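Long-range contacts in Exo-beta-1,3-galactanase (Bifidobacterium bifidum, PDB 5FLW), which probably hydrolyses beta-1,3-galactan from its non-reducing end as a family 43 glycoside hydrolase, releasing galactose units: residues D16-L20 against V48-T52; G22-F28 against R83-H88; D138-D144 against E189-K195; G147-I151 against Y163-Y169. All coordinates share one frame; numbering follows the deposited sequence.

Contact 1 of 4, residues D16-L20 against V48-T52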
# COMPACT_ATOMS: atom_id res chain seq x y z
N ASP A 16 17.49 -7.83 -12.47
CA ASP A 16 17.42 -7.98 -11.01
C ASP A 16 16.01 -8.36 -10.55
O ASP A 16 15.01 -8.01 -11.19
CB ASP A 16 17.82 -6.65 -10.39
CG ASP A 16 19.29 -6.30 -10.65
OD1 ASP A 16 20.19 -7.15 -10.51
OD2 ASP A 16 19.53 -5.18 -11.13
N VAL A 17 15.94 -9.08 -9.42
CA VAL A 17 14.65 -9.19 -8.75
C VAL A 17 14.05 -7.80 -8.53
O VAL A 17 14.73 -6.90 -8.01
CB VAL A 17 14.82 -9.97 -7.44
CG1 VAL A 17 13.52 -9.91 -6.60
CG2 VAL A 17 15.24 -11.42 -7.73
N ALA A 18 12.77 -7.60 -8.91
CA ALA A 18 12.09 -6.32 -8.66
C ALA A 18 11.58 -6.32 -7.22
O ALA A 18 10.81 -7.21 -6.83
CB ALA A 18 10.92 -6.09 -9.63
N GLN A 19 12.02 -5.34 -6.42
CA GLN A 19 11.66 -5.24 -5.00
C GLN A 19 10.25 -4.64 -4.85
O GLN A 19 10.03 -3.56 -4.29
CB GLN A 19 12.74 -4.45 -4.25
CG GLN A 19 14.15 -5.12 -4.19
CD GLN A 19 14.17 -6.45 -3.45
OE1 GLN A 19 13.69 -6.57 -2.33
NE2 GLN A 19 14.72 -7.49 -4.10
N LEU A 20 9.28 -5.37 -5.38
CA LEU A 20 7.89 -4.92 -5.38
C LEU A 20 7.18 -5.42 -4.10
O LEU A 20 6.21 -6.18 -4.15
CB LEU A 20 7.16 -5.37 -6.65
CG LEU A 20 7.67 -4.70 -7.93
CD1 LEU A 20 7.24 -5.47 -9.17
CD2 LEU A 20 7.27 -3.21 -8.03
N VAL A 48 13.99 2.94 -0.72
CA VAL A 48 12.75 2.75 -1.47
C VAL A 48 13.13 2.65 -2.95
O VAL A 48 13.78 3.56 -3.50
CB VAL A 48 11.75 3.89 -1.23
CG1 VAL A 48 10.51 3.70 -2.12
CG2 VAL A 48 11.35 3.92 0.26
N CYS A 49 12.71 1.55 -3.57
CA CYS A 49 12.94 1.28 -4.99
C CYS A 49 11.75 1.76 -5.82
O CYS A 49 10.60 1.52 -5.46
CB CYS A 49 13.09 -0.23 -5.20
SG CYS A 49 14.59 -0.88 -4.45
N CYS A 50 12.05 2.37 -6.97
CA CYS A 50 11.02 2.83 -7.90
C CYS A 50 11.09 2.02 -9.20
O CYS A 50 12.18 1.82 -9.74
CB CYS A 50 11.19 4.32 -8.21
SG CYS A 50 10.02 4.99 -9.40
N TYR A 51 9.92 1.57 -9.68
CA TYR A 51 9.80 0.91 -10.98
C TYR A 51 8.63 1.51 -11.76
O TYR A 51 7.65 1.97 -11.16
CB TYR A 51 9.52 -0.60 -10.85
CG TYR A 51 10.54 -1.31 -10.00
CD1 TYR A 51 10.37 -1.39 -8.61
CD2 TYR A 51 11.71 -1.86 -10.56
CE1 TYR A 51 11.33 -1.99 -7.80
CE2 TYR A 51 12.67 -2.45 -9.75
CZ TYR A 51 12.46 -2.53 -8.38
OH TYR A 51 13.41 -3.13 -7.60
N THR A 52 8.73 1.50 -13.09
CA THR A 52 7.61 1.92 -13.93
C THR A 52 7.15 0.79 -14.84
O THR A 52 7.92 -0.13 -15.18
CB THR A 52 7.94 3.15 -14.78
OG1 THR A 52 9.16 2.91 -15.49
CG2 THR A 52 8.10 4.40 -13.89
O HOH W 1 15.48 -4.23 -8.78
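Tyr51 reaches out of strand 48-53 in the first blade of the five-bladed beta-propeller characteristic of family 43 glycoside hydrolases, and its phenol lands on the loop Ala18-Leu20 that runs toward the first strand of that blade. A chi1 of -54° sets the ring anti to the carbonyl carbon of Tyr51, and chi2 near a right angle (88°) turns one face to Ala18. The methyl CB of Ala18 sits over that face, off-centre toward the rim, 4.2 Å from the ring centroid in a CH-pi contact. Leu20 approaches obliquely, its CD2 branch 3.6 Å from CD1 of Tyr51. Gln19 lies side by side with the tyrosine, pointing the same way; its CB is 3.7 Å from Tyr51 OH and 4.0 Å from SG of Cys49, which projects toward the loop from the same side of the strand. Beyond CB the Gln19 chain bends at chi2 and carries its amide away from the strand, where OE1 accepts a hydrogen bond from the backbone N of Lys39. An inverse gamma turn centred on Gln19 changes the direction of the loop here. The phenol oxygen is gripped from two directions: a water in the ring plane lies within hydrogen-bonding distance of it and of Val17 O, and Gln19 N donates to Tyr51 OH over 2.9 Å in a nearly straight bond, 168° at the hydrogen.

Contact 2 of 4, residues G22-F28 against R83-H88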
# COMPACT_ATOMS: atom_id res chain seq x y z
N GLY A 22 5.41 -4.46 -0.38
CA GLY A 22 4.67 -3.42 0.33
C GLY A 22 4.43 -2.18 -0.51
O GLY A 22 4.47 -1.07 0.03
N ILE A 23 4.13 -2.34 -1.82
CA ILE A 23 4.26 -1.21 -2.75
C ILE A 23 3.13 -0.19 -2.60
O ILE A 23 1.98 -0.49 -2.23
CB ILE A 23 4.40 -1.63 -4.23
CG1 ILE A 23 3.10 -2.24 -4.78
CG2 ILE A 23 5.59 -2.52 -4.41
CD1 ILE A 23 3.17 -2.60 -6.26
N GLY A 24 3.48 1.05 -2.97
CA GLY A 24 2.50 2.01 -3.45
C GLY A 24 2.56 2.02 -4.97
O GLY A 24 3.61 1.73 -5.57
N LEU A 25 1.40 2.34 -5.59
CA LEU A 25 1.27 2.48 -7.03
C LEU A 25 0.52 3.76 -7.35
O LEU A 25 -0.53 4.03 -6.75
CB LEU A 25 0.42 1.36 -7.64
CG LEU A 25 1.05 0.04 -7.98
CD1 LEU A 25 -0.08 -0.93 -8.37
CD2 LEU A 25 2.01 0.24 -9.14
N GLN A 26 1.03 4.52 -8.32
CA GLN A 26 0.40 5.74 -8.80
C GLN A 26 0.55 5.82 -10.30
O GLN A 26 1.61 5.48 -10.83
CB GLN A 26 1.13 6.97 -8.25
CG GLN A 26 0.87 7.28 -6.79
CD GLN A 26 -0.56 7.69 -6.57
OE1 GLN A 26 -0.98 8.76 -7.02
NE2 GLN A 26 -1.32 6.85 -5.89
N LYS A 27 -0.50 6.26 -10.99
CA LYS A 27 -0.43 6.51 -12.43
C LYS A 27 -0.22 8.01 -12.64
O LYS A 27 -1.08 8.81 -12.25
CB LYS A 27 -1.68 6.02 -13.15
CG LYS A 27 -1.46 5.83 -14.65
CD LYS A 27 -2.74 5.45 -15.37
CE LYS A 27 -2.49 5.17 -16.85
NZ LYS A 27 -3.69 4.59 -17.54
N PHE A 28 0.93 8.38 -13.22
CA PHE A 28 1.24 9.76 -13.58
C PHE A 28 1.45 9.79 -15.09
O PHE A 28 2.33 9.09 -15.60
CB PHE A 28 2.52 10.22 -12.89
CG PHE A 28 2.48 10.15 -11.39
CD1 PHE A 28 1.42 10.69 -10.68
CD2 PHE A 28 3.54 9.57 -10.68
CE1 PHE A 28 1.39 10.65 -9.29
CE2 PHE A 28 3.52 9.51 -9.29
CZ PHE A 28 2.44 10.07 -8.59
N ARG A 83 6.28 0.01 3.64
CA ARG A 83 5.06 0.39 2.92
C ARG A 83 5.09 1.82 2.36
O ARG A 83 4.17 2.61 2.59
CB ARG A 83 3.80 0.14 3.74
CG ARG A 83 3.65 -1.34 4.12
CD ARG A 83 2.29 -1.67 4.75
NE ARG A 83 2.24 -3.10 5.06
CZ ARG A 83 1.98 -4.06 4.17
NH1 ARG A 83 1.71 -3.73 2.91
NH2 ARG A 83 1.98 -5.35 4.54
N PRO A 84 6.12 2.17 1.57
CA PRO A 84 6.20 3.52 1.01
C PRO A 84 5.02 3.80 0.09
O PRO A 84 4.55 2.93 -0.65
CB PRO A 84 7.52 3.52 0.21
CG PRO A 84 7.71 2.07 -0.20
CD PRO A 84 7.17 1.28 1.00
N LYS A 85 4.54 5.05 0.14
CA LYS A 85 3.44 5.51 -0.69
C LYS A 85 3.79 6.89 -1.22
O LYS A 85 4.48 7.66 -0.55
CB LYS A 85 2.15 5.61 0.15
CG LYS A 85 1.71 4.29 0.81
CD LYS A 85 1.26 3.29 -0.25
CE LYS A 85 1.16 1.85 0.30
NZ LYS A 85 2.51 1.30 0.63
N VAL A 86 3.29 7.22 -2.42
CA VAL A 86 3.52 8.53 -3.04
C VAL A 86 2.19 9.11 -3.51
O VAL A 86 1.34 8.40 -4.05
CB VAL A 86 4.53 8.43 -4.21
CG1 VAL A 86 4.61 9.74 -5.06
CG2 VAL A 86 5.93 8.04 -3.67
N LEU A 87 2.01 10.43 -3.31
CA LEU A 87 0.91 11.17 -3.91
C LEU A 87 1.48 12.40 -4.61
O LEU A 87 2.52 12.95 -4.19
CB LEU A 87 -0.13 11.66 -2.88
CG LEU A 87 -1.02 10.60 -2.21
CD1 LEU A 87 -1.91 11.24 -1.12
CD2 LEU A 87 -1.87 9.85 -3.22
N HIS A 88 0.80 12.83 -5.68
CA HIS A 88 1.11 14.08 -6.36
C HIS A 88 0.20 15.17 -5.79
O HIS A 88 -1.03 15.03 -5.83
CB HIS A 88 0.94 13.92 -7.88
CG HIS A 88 1.45 15.09 -8.68
ND1 HIS A 88 0.97 15.40 -9.94
CD2 HIS A 88 2.40 16.01 -8.42
CE1 HIS A 88 1.61 16.45 -10.41
NE2 HIS A 88 2.47 16.86 -9.50
O HOH W 2 -1.30 11.49 -6.87
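The ammonium group of Lys85 reaches across to the Gly22-Gly24 chain and gathers carbonyl oxygens from both segments. Within its own segment NZ donates to Pro84 O at 2.9 Å, approaching from above the carbonyl plane, and makes a weak bond to Arg83 O. Across the contact its bonds to Gly22 O, at 3.1 Å, and to Ile23 O are also weak. The bend at chi2 lays Lys85 CD 3.7 Å from Gly24 CA, and a second bend, at chi4, turns NZ to the carbonyls. Gly22 O also receives a CA-H...O contact from Arg83, while the Arg83 guanidinium turns to Asp246 in a salt bridge. Farther along, Gln26 bends at chi2 so that NE2 bonds weakly to Leu25 O; its OE1 accepts a hydrogen bond from a water at 2.8 Å, which in turn accepts one from His88 N. Phe28 finishes the contact with CE1 3.6 Å from His88 CB and its CZ edge toward Val86 CG1. The two strands run nearly parallel, 21° apart, without direct backbone bonding between them: they are the innermost strands of successive propeller blades, 24-28 pairing with 31-37 and 80-88 with 95-102, with strands 139-143 and 244-250 as further neighbours around the propeller axis.

Contact 3 of 4, residues D138-D144 against E189-K195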
# COMPACT_ATOMS: atom_id res chain seq x y z
N ASP A 138 1.20 0.16 9.56
CA ASP A 138 0.92 0.04 8.12
C ASP A 138 0.17 1.27 7.62
O ASP A 138 -0.71 1.80 8.31
CB ASP A 138 0.03 -1.16 7.83
CG ASP A 138 0.78 -2.47 7.87
OD1 ASP A 138 2.00 -2.51 8.20
OD2 ASP A 138 0.10 -3.49 7.62
N ILE A 139 0.54 1.73 6.42
CA ILE A 139 -0.10 2.88 5.80
C ILE A 139 -0.50 2.55 4.36
O ILE A 139 0.07 1.66 3.72
CB ILE A 139 0.77 4.17 5.81
CG1 ILE A 139 2.10 3.90 5.09
CG2 ILE A 139 0.97 4.72 7.24
CD1 ILE A 139 2.79 5.16 4.62
N GLY A 140 -1.49 3.32 3.87
CA GLY A 140 -1.81 3.40 2.46
C GLY A 140 -2.24 4.82 2.15
O GLY A 140 -2.34 5.65 3.05
N VAL A 141 -2.46 5.12 0.87
CA VAL A 141 -2.91 6.45 0.47
C VAL A 141 -4.13 6.38 -0.45
O VAL A 141 -4.38 5.39 -1.15
CB VAL A 141 -1.79 7.31 -0.18
CG1 VAL A 141 -0.67 7.60 0.85
CG2 VAL A 141 -1.24 6.62 -1.43
N PHE A 142 -4.89 7.48 -0.48
CA PHE A 142 -6.01 7.62 -1.40
C PHE A 142 -6.17 9.09 -1.78
O PHE A 142 -6.10 9.98 -0.93
CB PHE A 142 -7.31 7.03 -0.81
CG PHE A 142 -8.53 7.29 -1.66
CD1 PHE A 142 -8.74 6.59 -2.85
CD2 PHE A 142 -9.47 8.24 -1.28
CE1 PHE A 142 -9.84 6.85 -3.63
CE2 PHE A 142 -10.57 8.49 -2.07
CZ PHE A 142 -10.75 7.79 -3.24
N GLN A 143 -6.36 9.35 -3.07
CA GLN A 143 -6.60 10.69 -3.59
C GLN A 143 -7.98 10.71 -4.25
O GLN A 143 -8.22 9.96 -5.21
CB GLN A 143 -5.51 11.08 -4.58
CG GLN A 143 -5.64 12.46 -5.12
CD GLN A 143 -4.43 12.86 -5.92
OE1 GLN A 143 -4.12 12.24 -6.95
NE2 GLN A 143 -3.71 13.87 -5.44
N ASP A 144 -8.87 11.54 -3.73
CA ASP A 144 -10.26 11.61 -4.17
C ASP A 144 -10.41 12.53 -5.40
O ASP A 144 -9.46 13.23 -5.80
CB ASP A 144 -11.15 12.05 -3.00
CG ASP A 144 -12.57 11.46 -3.06
OD1 ASP A 144 -13.01 10.99 -4.14
OD2 ASP A 144 -13.25 11.51 -2.01
N GLU A 189 -4.97 -4.36 8.91
CA GLU A 189 -3.78 -3.63 8.49
C GLU A 189 -3.63 -3.58 6.97
O GLU A 189 -4.56 -3.93 6.25
CB GLU A 189 -2.51 -4.09 9.22
CG GLU A 189 -2.11 -5.52 8.97
CD GLU A 189 -0.92 -5.94 9.82
OE1 GLU A 189 -0.19 -5.07 10.34
OE2 GLU A 189 -0.71 -7.15 9.95
N SER A 190 -2.41 -3.21 6.36
CA SER A 190 -2.16 -3.10 4.92
C SER A 190 -3.38 -2.52 4.19
O SER A 190 -3.92 -3.14 3.29
CB SER A 190 -1.70 -4.43 4.30
OG SER A 190 -2.72 -5.42 4.31
N PRO A 191 -3.79 -1.32 4.58
CA PRO A 191 -4.99 -0.73 3.97
C PRO A 191 -4.78 -0.26 2.54
O PRO A 191 -3.70 0.23 2.16
CB PRO A 191 -5.28 0.47 4.89
CG PRO A 191 -3.93 0.86 5.42
CD PRO A 191 -3.25 -0.48 5.66
N THR A 192 -5.88 -0.35 1.76
CA THR A 192 -5.95 0.22 0.42
C THR A 192 -7.41 0.58 0.13
O THR A 192 -8.32 -0.14 0.56
CB THR A 192 -5.34 -0.75 -0.62
OG1 THR A 192 -5.45 -0.19 -1.94
CG2 THR A 192 -6.00 -2.12 -0.57
N ILE A 193 -7.64 1.71 -0.56
CA ILE A 193 -8.98 2.20 -0.87
C ILE A 193 -9.08 2.57 -2.34
O ILE A 193 -8.19 3.25 -2.88
CB ILE A 193 -9.38 3.42 0.01
CG1 ILE A 193 -9.53 3.01 1.49
CG2 ILE A 193 -10.69 4.10 -0.48
CD1 ILE A 193 -9.81 4.14 2.47
N ILE A 194 -10.20 2.20 -2.96
CA ILE A 194 -10.55 2.66 -4.30
C ILE A 194 -11.98 3.21 -4.23
O ILE A 194 -12.69 3.05 -3.24
CB ILE A 194 -10.43 1.58 -5.42
CG1 ILE A 194 -11.36 0.38 -5.18
CG2 ILE A 194 -8.98 1.12 -5.61
CD1 ILE A 194 -12.74 0.52 -5.73
N LYS A 195 -12.36 3.88 -5.30
CA LYS A 195 -13.71 4.44 -5.44
C LYS A 195 -14.29 4.07 -6.79
O LYS A 195 -13.61 4.14 -7.82
CB LYS A 195 -13.66 5.98 -5.36
CG LYS A 195 -15.00 6.69 -5.02
CD LYS A 195 -14.84 8.19 -5.19
CE LYS A 195 -16.04 8.95 -4.69
NZ LYS A 195 -15.85 10.42 -4.65
O HOH W 3 0.06 -2.21 10.91
O HOH W 4 3.18 -4.56 9.87
O HOH W 5 -0.98 -0.77 2.95
O HOH W 6 -4.94 2.69 -1.99
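With chi1 at -77°, Asp138 holds its carboxylate toward Glu189 and Ser190, whereas Phe142, with CG anti to the backbone N (chi1 173°), swings its ring toward Ile193. OD2 of Asp138 accepts the backbone N-H of Ser190 at 2.8 Å on its anti lone pair, and OD1 is held by Arg83 in a salt bridge. Glu189 OE1 comes within 3.2 Å of Asp138 OD2 although both are acceptors. The two carboxylate planes are only 22° apart, and a water that accepts from Asp138 N donates to Glu189 OE1. Between the strands a second water lies within hydrogen-bonding distance of Ile139 O and Pro191 O, and a third donates to Val141 O and accepts from Ile193 N. In the apolar middle, Ile193 CG2 sits over one face of the Phe142 ring, 4.1 Å from its centroid, and CB of Lys195 approaches CZ. The extended Lys195 chain then crosses Asp144 at about a right angle, and NZ meets the syn lone pair of OD1 in a 2.9 Å salt bridge; OD2 of Asp144 bonds to the hydroxyl of Tyr200. Strands 139-143 and 191-196 run nearly parallel as the inner strands of consecutive blades, backed by 149-155 and 199-205, with strands 80-88 and 244-250 flanking them around the propeller axis.

Contact 4 of 4, residues G147-I151 against Y163-Y169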
# COMPACT_ATOMS: atom_id res chain seq x y z
N GLY A 147 -9.51 16.19 -5.35
CA GLY A 147 -8.12 16.51 -5.07
C GLY A 147 -7.70 16.33 -3.63
O GLY A 147 -6.53 16.53 -3.32
N SER A 148 -8.63 16.00 -2.73
CA SER A 148 -8.24 15.75 -1.35
C SER A 148 -7.37 14.50 -1.26
O SER A 148 -7.62 13.50 -1.94
CB SER A 148 -9.47 15.58 -0.48
OG SER A 148 -10.15 16.81 -0.40
N GLY A 149 -6.33 14.58 -0.42
CA GLY A 149 -5.44 13.46 -0.18
C GLY A 149 -5.64 12.88 1.20
O GLY A 149 -5.94 13.62 2.16
N TYR A 150 -5.43 11.57 1.32
CA TYR A 150 -5.65 10.85 2.56
C TYR A 150 -4.55 9.83 2.76
O TYR A 150 -4.06 9.21 1.80
CB TYR A 150 -7.00 10.09 2.55
CG TYR A 150 -8.15 11.02 2.32
CD1 TYR A 150 -8.57 11.35 1.03
CD2 TYR A 150 -8.81 11.60 3.41
CE1 TYR A 150 -9.63 12.26 0.83
CE2 TYR A 150 -9.87 12.49 3.22
CZ TYR A 150 -10.29 12.82 1.94
OH TYR A 150 -11.33 13.71 1.81
N ILE A 151 -4.19 9.64 4.03
CA ILE A 151 -3.33 8.54 4.42
C ILE A 151 -4.11 7.64 5.38
O ILE A 151 -4.73 8.13 6.34
CB ILE A 151 -1.98 9.04 4.98
CG1 ILE A 151 -1.05 7.87 5.31
CG2 ILE A 151 -2.18 9.93 6.18
CD1 ILE A 151 0.38 8.29 5.49
N TYR A 163 -6.87 9.54 7.54
CA TYR A 163 -6.43 10.88 7.91
C TYR A 163 -6.44 11.76 6.67
O TYR A 163 -5.88 11.38 5.63
CB TYR A 163 -5.00 10.82 8.42
CG TYR A 163 -4.79 10.21 9.78
CD1 TYR A 163 -5.53 10.66 10.90
CD2 TYR A 163 -3.80 9.25 9.98
CE1 TYR A 163 -5.29 10.12 12.17
CE2 TYR A 163 -3.57 8.70 11.23
CZ TYR A 163 -4.30 9.14 12.32
OH TYR A 163 -4.07 8.60 13.55
N ARG A 164 -7.02 12.95 6.77
CA ARG A 164 -6.98 13.90 5.67
C ARG A 164 -5.71 14.75 5.76
O ARG A 164 -5.35 15.23 6.84
CB ARG A 164 -8.22 14.80 5.62
CG ARG A 164 -8.28 15.73 4.40
CD ARG A 164 -9.64 16.36 4.22
NE ARG A 164 -10.09 17.05 5.44
CZ ARG A 164 -9.95 18.35 5.68
NH1 ARG A 164 -9.37 19.14 4.77
NH2 ARG A 164 -10.40 18.89 6.82
N LEU A 165 -5.04 14.92 4.62
CA LEU A 165 -3.82 15.70 4.56
C LEU A 165 -4.14 17.19 4.38
O LEU A 165 -5.17 17.56 3.79
CB LEU A 165 -2.99 15.26 3.35
CG LEU A 165 -2.46 13.82 3.41
CD1 LEU A 165 -2.06 13.30 2.02
CD2 LEU A 165 -1.27 13.75 4.35
N ALA A 166 -3.22 18.03 4.86
CA ALA A 166 -3.22 19.44 4.53
C ALA A 166 -3.10 19.61 3.01
O ALA A 166 -2.71 18.68 2.28
CB ALA A 166 -2.02 20.12 5.19
N ASP A 167 -3.46 20.80 2.53
CA ASP A 167 -3.43 21.06 1.08
C ASP A 167 -2.04 20.90 0.48
O ASP A 167 -1.93 20.63 -0.71
CB ASP A 167 -3.91 22.47 0.75
CG ASP A 167 -5.40 22.65 0.95
OD1 ASP A 167 -6.14 21.64 1.05
OD2 ASP A 167 -5.83 23.83 1.04
N ASP A 168 -0.98 21.15 1.25
CA ASP A 168 0.36 20.92 0.73
C ASP A 168 0.81 19.47 0.88
O ASP A 168 1.97 19.15 0.56
CB ASP A 168 1.36 21.89 1.35
CG ASP A 168 1.52 21.69 2.85
OD1 ASP A 168 0.98 20.72 3.41
OD2 ASP A 168 2.22 22.52 3.49
N TYR A 169 -0.06 18.59 1.40
CA TYR A 169 0.17 17.15 1.53
C TYR A 169 1.29 16.79 2.51
O TYR A 169 1.68 15.61 2.56
CB TYR A 169 0.40 16.49 0.17
CG TYR A 169 -0.85 16.17 -0.64
CD1 TYR A 169 -2.07 16.83 -0.41
CD2 TYR A 169 -0.82 15.19 -1.64
CE1 TYR A 169 -3.22 16.52 -1.17
CE2 TYR A 169 -1.95 14.88 -2.39
CZ TYR A 169 -3.14 15.53 -2.17
OH TYR A 169 -4.26 15.19 -2.93
O HOH W 7 -9.40 18.29 1.84
O HOH W 8 -6.16 17.00 1.20
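Ile151 and Tyr163 form an antiparallel hydrogen-bonded pair in the hairpin of strands 149-155 and 159-165, the middle two strands of a propeller blade. Ile151 N donates to Tyr163 O and Tyr163 N to Ile151 O, while Leu165 N reaches Gly149 O in an almost straight bond of 2.9 Å. The close-packed part lies beside Gly149: Leu165 CD1 sits 3.7 Å from Gly149 C while also resting over one face of the Tyr169 ring. Gly149 leaves room for that ring, whose CZ is 3.7 Å from its CA. A type I turn from Ala166 to Tyr169 brings the phenol back to the hairpin, where OH donates to Gly147 O at 2.7 Å from above the carbonyl plane. Gln143 supplies a second partner for the same hydroxyl. Where the strands part, still within the buried region, a water joins Gly149 N to Leu165 O. The partly exposed flank is looser, and there another water connects Ser148 OG with Arg164 NH1. Arg164 starts along the Tyr150 ring, CB 3.7 Å from CE2, then bends at chi3 (54°) and salt-bridges through NE to Glu174. Strand 139-143 continues the sheet beyond Tyr150 and 172-179 beyond Arg164; Leu165 and Tyr169 pack onto Leu87 of strand 80-88, in the preceding blade.

Contacts 2 and 3 lie near the middle of the chain and repeat one theme, inner strands of successive blades meeting almost parallel through side chains and water. They join where Lys85 packs on Val141. Contacts 1 and 4 are farther out, about 26 Å apart between centres, and both are largely buried. Contact 1 seats an irregular loop on a strand of the first blade through one tyrosine, and touches contact 2 where Val48 packs on Pro84; contact 4 is backbone pairing within a blade, with a partly exposed flank. Contact 4 shares a sheet with contact 3, Phe142 O probably bonding to Tyr150 N. Charged side chains are prominent toward the strand ends in contacts 2 and 3, whereas the touching residues of contact 1 include none.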